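Colicin-B (Escherichia coli, PDB 1RH1) kills Escherichia coli and closely related bacteria by forming channels that depolarize the cytoplasmic membrane and dissipate cellular energy. Local coordinates at residues E256-N265 with R297-F308. Sequence-based numbering, arbitrary orientation.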
loop_
_atom_site.group_PDB
_atom_site.type_symbol
_atom_site.label_atom_id
_atom_site.label_comp_id
_atom_site.label_asym_id
_atom_site.label_seq_id
_atom_site.Cartn_x
_atom_site.Cartn_y
_atom_site.Cartn_z
ATOM N N GLU A 256 3.036 -9.112 -10.783
ATOM C CA GLU A 256 2.759 -8.384 -9.571
ATOM C C GLU A 256 1.950 -9.292 -8.665
ATOM O O GLU A 256 1.120 -10.074 -9.142
ATOM C CB GLU A 256 1.961 -7.152 -9.899
ATOM C CG GLU A 256 1.534 -6.392 -8.661
ATOM C CD GLU A 256 0.775 -5.107 -8.911
ATOM O OE1 GLU A 256 0.627 -4.364 -7.954
ATOM O OE2 GLU A 256 0.320 -4.832 -10.019
ATOM N N ALA A 257 2.175 -9.165 -7.352
ATOM C CA ALA A 257 1.451 -9.958 -6.371
ATOM C C ALA A 257 0.015 -9.495 -6.194
ATOM O O ALA A 257 -0.342 -8.402 -6.652
ATOM C CB ALA A 257 2.125 -9.888 -5.013
ATOM N N GLY A 258 -0.787 -10.345 -5.525
ATOM C CA GLY A 258 -2.185 -10.076 -5.291
ATOM C C GLY A 258 -2.446 -8.903 -4.367
ATOM O O GLY A 258 -1.583 -8.420 -3.651
ATOM N N TYR A 259 -3.683 -8.430 -4.400
ATOM C CA TYR A 259 -4.140 -7.355 -3.547
ATOM C C TYR A 259 -5.046 -7.802 -2.397
ATOM O O TYR A 259 -5.259 -7.010 -1.471
ATOM C CB TYR A 259 -4.870 -6.340 -4.380
ATOM C CG TYR A 259 -3.973 -5.540 -5.286
ATOM C CD1 TYR A 259 -3.668 -4.227 -4.931
ATOM C CD2 TYR A 259 -3.509 -6.086 -6.487
ATOM C CE1 TYR A 259 -2.907 -3.436 -5.783
ATOM C CE2 TYR A 259 -2.738 -5.299 -7.350
ATOM C CZ TYR A 259 -2.456 -3.975 -6.988
ATOM O OH TYR A 259 -1.788 -3.157 -7.871
ATOM N N THR A 260 -5.614 -9.019 -2.400
ATOM C CA THR A 260 -6.442 -9.486 -1.286
ATOM C C THR A 260 -5.941 -10.753 -0.592
ATOM O O THR A 260 -5.553 -11.700 -1.273
ATOM C CB THR A 260 -7.910 -9.773 -1.711
ATOM O OG1 THR A 260 -7.793 -10.604 -2.848
ATOM C CG2 THR A 260 -8.753 -8.583 -2.082
ATOM N N MET A 261 -5.902 -10.815 0.747
ATOM C CA MET A 261 -5.588 -12.062 1.426
ATOM C C MET A 261 -6.871 -12.673 1.937
ATOM O O MET A 261 -7.627 -12.009 2.644
ATOM C CB MET A 261 -4.631 -11.874 2.620
ATOM C CG MET A 261 -4.501 -10.503 3.307
ATOM S SD MET A 261 -3.103 -10.364 4.469
ATOM C CE MET A 261 -1.741 -10.541 3.331
ATOM N N SER A 262 -7.138 -13.927 1.524
ATOM C CA SER A 262 -8.293 -14.740 1.941
ATOM C C SER A 262 -8.274 -14.859 3.464
ATOM O O SER A 262 -7.193 -15.055 4.029
ATOM C CB SER A 262 -8.186 -16.125 1.277
ATOM O OG SER A 262 -9.097 -17.117 1.735
ATOM N N SER A 263 -9.403 -14.734 4.183
ATOM C CA SER A 263 -9.327 -14.703 5.643
ATOM C C SER A 263 -8.847 -15.996 6.292
ATOM O O SER A 263 -8.356 -15.973 7.420
ATOM C CB SER A 263 -10.689 -14.347 6.238
ATOM O OG SER A 263 -11.557 -15.474 6.282
ATOM N N ASN A 264 -8.972 -17.119 5.568
ATOM C CA ASN A 264 -8.625 -18.425 6.108
ATOM C C ASN A 264 -7.265 -18.983 5.740
ATOM O O ASN A 264 -6.929 -20.112 6.097
ATOM C CB ASN A 264 -9.722 -19.404 5.705
ATOM C CG ASN A 264 -11.087 -19.093 6.328
ATOM O OD1 ASN A 264 -12.111 -19.373 5.710
ATOM N ND2 ASN A 264 -11.200 -18.523 7.531
ATOM N N ASN A 265 -6.459 -18.156 5.073
ATOM C CA ASN A 265 -5.069 -18.430 4.706
ATOM C C ASN A 265 -4.024 -17.804 5.648
ATOM O O ASN A 265 -4.135 -16.646 6.063
ATOM C CB ASN A 265 -4.812 -17.929 3.280
ATOM C CG ASN A 265 -5.504 -18.701 2.169
ATOM O OD1 ASN A 265 -5.525 -18.318 0.996
ATOM N ND2 ASN A 265 -6.098 -19.822 2.534
ATOM N N ARG A 297 -13.555 -13.365 -5.567
ATOM C CA ARG A 297 -12.221 -12.892 -5.236
ATOM C C ARG A 297 -11.577 -12.166 -6.399
ATOM O O ARG A 297 -10.808 -11.235 -6.159
ATOM C CB ARG A 297 -11.290 -14.039 -4.823
ATOM C CG ARG A 297 -9.970 -13.501 -4.271
ATOM C CD ARG A 297 -9.124 -14.590 -3.665
ATOM N NE ARG A 297 -7.899 -14.058 -3.080
ATOM C CZ ARG A 297 -6.981 -14.864 -2.541
ATOM N NH1 ARG A 297 -7.121 -16.194 -2.504
ATOM N NH2 ARG A 297 -5.901 -14.317 -2.013
ATOM N N GLN A 298 -11.881 -12.538 -7.646
ATOM C CA GLN A 298 -11.300 -11.823 -8.759
ATOM C C GLN A 298 -11.841 -10.413 -8.892
ATOM O O GLN A 298 -11.099 -9.544 -9.335
ATOM C CB GLN A 298 -11.537 -12.546 -10.059
ATOM C CG GLN A 298 -10.584 -12.027 -11.119
ATOM C CD GLN A 298 -9.125 -12.032 -10.674
ATOM O OE1 GLN A 298 -8.413 -13.039 -10.748
ATOM N NE2 GLN A 298 -8.670 -10.879 -10.189
ATOM N N GLU A 299 -13.097 -10.140 -8.493
ATOM C CA GLU A 299 -13.601 -8.778 -8.546
ATOM C C GLU A 299 -13.094 -8.003 -7.356
ATOM O O GLU A 299 -12.816 -6.812 -7.476
ATOM C CB GLU A 299 -15.128 -8.752 -8.566
ATOM C CG GLU A 299 -15.718 -9.491 -9.785
ATOM C CD GLU A 299 -15.016 -9.324 -11.158
ATOM O OE1 GLU A 299 -14.769 -8.183 -11.599
ATOM O OE2 GLU A 299 -14.718 -10.358 -11.783
ATOM N N ALA A 300 -12.909 -8.698 -6.223
ATOM C CA ALA A 300 -12.325 -8.101 -5.031
ATOM C C ALA A 300 -10.904 -7.617 -5.340
ATOM O O ALA A 300 -10.469 -6.555 -4.885
ATOM C CB ALA A 300 -12.276 -9.137 -3.919
ATOM N N GLU A 301 -10.245 -8.428 -6.185
ATOM C CA GLU A 301 -8.924 -8.171 -6.703
ATOM C C GLU A 301 -8.871 -6.990 -7.636
ATOM O O GLU A 301 -8.134 -6.031 -7.391
ATOM C CB GLU A 301 -8.399 -9.344 -7.472
ATOM C CG GLU A 301 -7.772 -10.392 -6.601
ATOM C CD GLU A 301 -6.450 -10.011 -5.961
ATOM O OE1 GLU A 301 -5.866 -10.889 -5.325
ATOM O OE2 GLU A 301 -5.991 -8.872 -6.100
ATOM N N ASN A 302 -9.693 -7.114 -8.696
ATOM C CA ASN A 302 -9.847 -6.122 -9.733
ATOM C C ASN A 302 -10.202 -4.802 -9.116
ATOM O O ASN A 302 -9.617 -3.795 -9.496
ATOM C CB ASN A 302 -10.936 -6.513 -10.680
ATOM C CG ASN A 302 -10.556 -7.626 -11.650
ATOM O OD1 ASN A 302 -9.441 -8.161 -11.642
ATOM N ND2 ASN A 302 -11.502 -8.012 -12.515
ATOM N N ASN A 303 -11.091 -4.780 -8.125
ATOM C CA ASN A 303 -11.429 -3.543 -7.453
ATOM C C ASN A 303 -10.329 -2.994 -6.574
ATOM O O ASN A 303 -10.136 -1.787 -6.609
ATOM C CB ASN A 303 -12.656 -3.714 -6.587
ATOM C CG ASN A 303 -13.978 -3.791 -7.337
ATOM O OD1 ASN A 303 -14.984 -3.996 -6.665
ATOM N ND2 ASN A 303 -14.078 -3.638 -8.670
ATOM N N ALA A 304 -9.603 -3.814 -5.788
ATOM C CA ALA A 304 -8.499 -3.359 -4.939
ATOM C C ALA A 304 -7.331 -2.796 -5.745
ATOM O O ALA A 304 -6.642 -1.867 -5.310
ATOM C CB ALA A 304 -7.976 -4.499 -4.131
ATOM N N LYS A 305 -7.138 -3.363 -6.949
ATOM C CA LYS A 305 -6.135 -2.925 -7.898
ATOM C C LYS A 305 -6.383 -1.523 -8.471
ATOM O O LYS A 305 -5.533 -0.632 -8.375
ATOM C CB LYS A 305 -6.074 -3.962 -9.000
ATOM C CG LYS A 305 -5.074 -3.573 -10.055
ATOM C CD LYS A 305 -4.375 -4.816 -10.495
ATOM C CE LYS A 305 -3.375 -4.495 -11.586
ATOM N NZ LYS A 305 -2.586 -5.687 -11.864
ATOM N N ASP A 306 -7.562 -1.296 -9.064
ATOM C CA ASP A 306 -7.907 -0.024 -9.696
ATOM C C ASP A 306 -8.022 1.124 -8.724
ATOM O O ASP A 306 -7.730 2.261 -9.072
ATOM C CB ASP A 306 -9.225 -0.146 -10.462
ATOM C CG ASP A 306 -9.234 -1.119 -11.652
ATOM O OD1 ASP A 306 -8.263 -1.853 -11.899
ATOM O OD2 ASP A 306 -10.252 -1.150 -12.347
ATOM N N ASP A 307 -8.408 0.830 -7.488
ATOM C CA ASP A 307 -8.524 1.866 -6.494
ATOM C C ASP A 307 -7.152 2.279 -6.014
ATOM O O ASP A 307 -6.948 3.453 -5.710
ATOM C CB ASP A 307 -9.371 1.362 -5.340
ATOM C CG ASP A 307 -10.830 1.048 -5.688
ATOM O OD1 ASP A 307 -11.354 1.527 -6.707
ATOM O OD2 ASP A 307 -11.453 0.306 -4.919
ATOM N N PHE A 308 -6.204 1.324 -5.984
ATOM C CA PHE A 308 -4.823 1.595 -5.612
ATOM C C PHE A 308 -4.190 2.465 -6.682
ATOM O O PHE A 308 -3.461 3.408 -6.389
ATOM C CB PHE A 308 -4.070 0.290 -5.498
ATOM C CG PHE A 308 -2.561 0.432 -5.379
ATOM C CD1 PHE A 308 -1.988 0.859 -4.184
ATOM C CD2 PHE A 308 -1.759 0.123 -6.466
ATOM C CE1 PHE A 308 -0.608 0.977 -4.072
ATOM C CE2 PHE A 308 -0.377 0.247 -6.347
ATOM C CZ PHE A 308 0.202 0.670 -5.154
#
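Tyr-259 lays one ring face on the helix at Lys-305, whose CA sits 3.9 Å from the ring centroid in a CH-pi contact only 10° off the normal. At its rim, the ring turns an edge toward the face of Phe-308 in an offset edge-to-face pair with planes at 61°; Ala-304 CB packs against Tyr-259 CB. The guanidinium of Arg-297 has Ser-262 CB above one face, displaced toward the rim, while Thr-260 O meets its edge in plane, accepting a 2.7 Å bond from Arg-297 NH2. The chain of Arg-297, extended from CG to NE, carries the guanidinium from the helix to the strand; its NH1 makes a salt bridge to Asp-173.

Between the two flat groups, Glu-301 bends at chi2 (-70°) and brings its carboxylate to the backbone N-H groups of Tyr-259 and Thr-260, where the strand begins. Glu-301 OE2 accepts Tyr-259 N at 2.9 Å through its syn lone pair; Glu-301 OE1 takes weak bonds from Thr-260 N and, at 3.2 Å, from Thr-260 OG1. Farther out, Lys-305 NZ forms a long salt bridge (3.5 Å) with Glu-256 OE2. Arg-119, which makes a cation-pi contact with Tyr-259, also pairs with OE1 of Glu-256.

Running roughly antiparallel to the helix, the strand also pairs in parallel with strand 20-22 of the TonB box. The contact thus seats this small sheet on the long helix 291-340, which leads toward the pore-forming region. With backbone N-H groups and a carbonyl bound by buried, oppositely charged side chains, the chemistry implies a polar attachment with aromatic packing at one end, in which the Glu-301 carboxylate is probably stabilised as the anion.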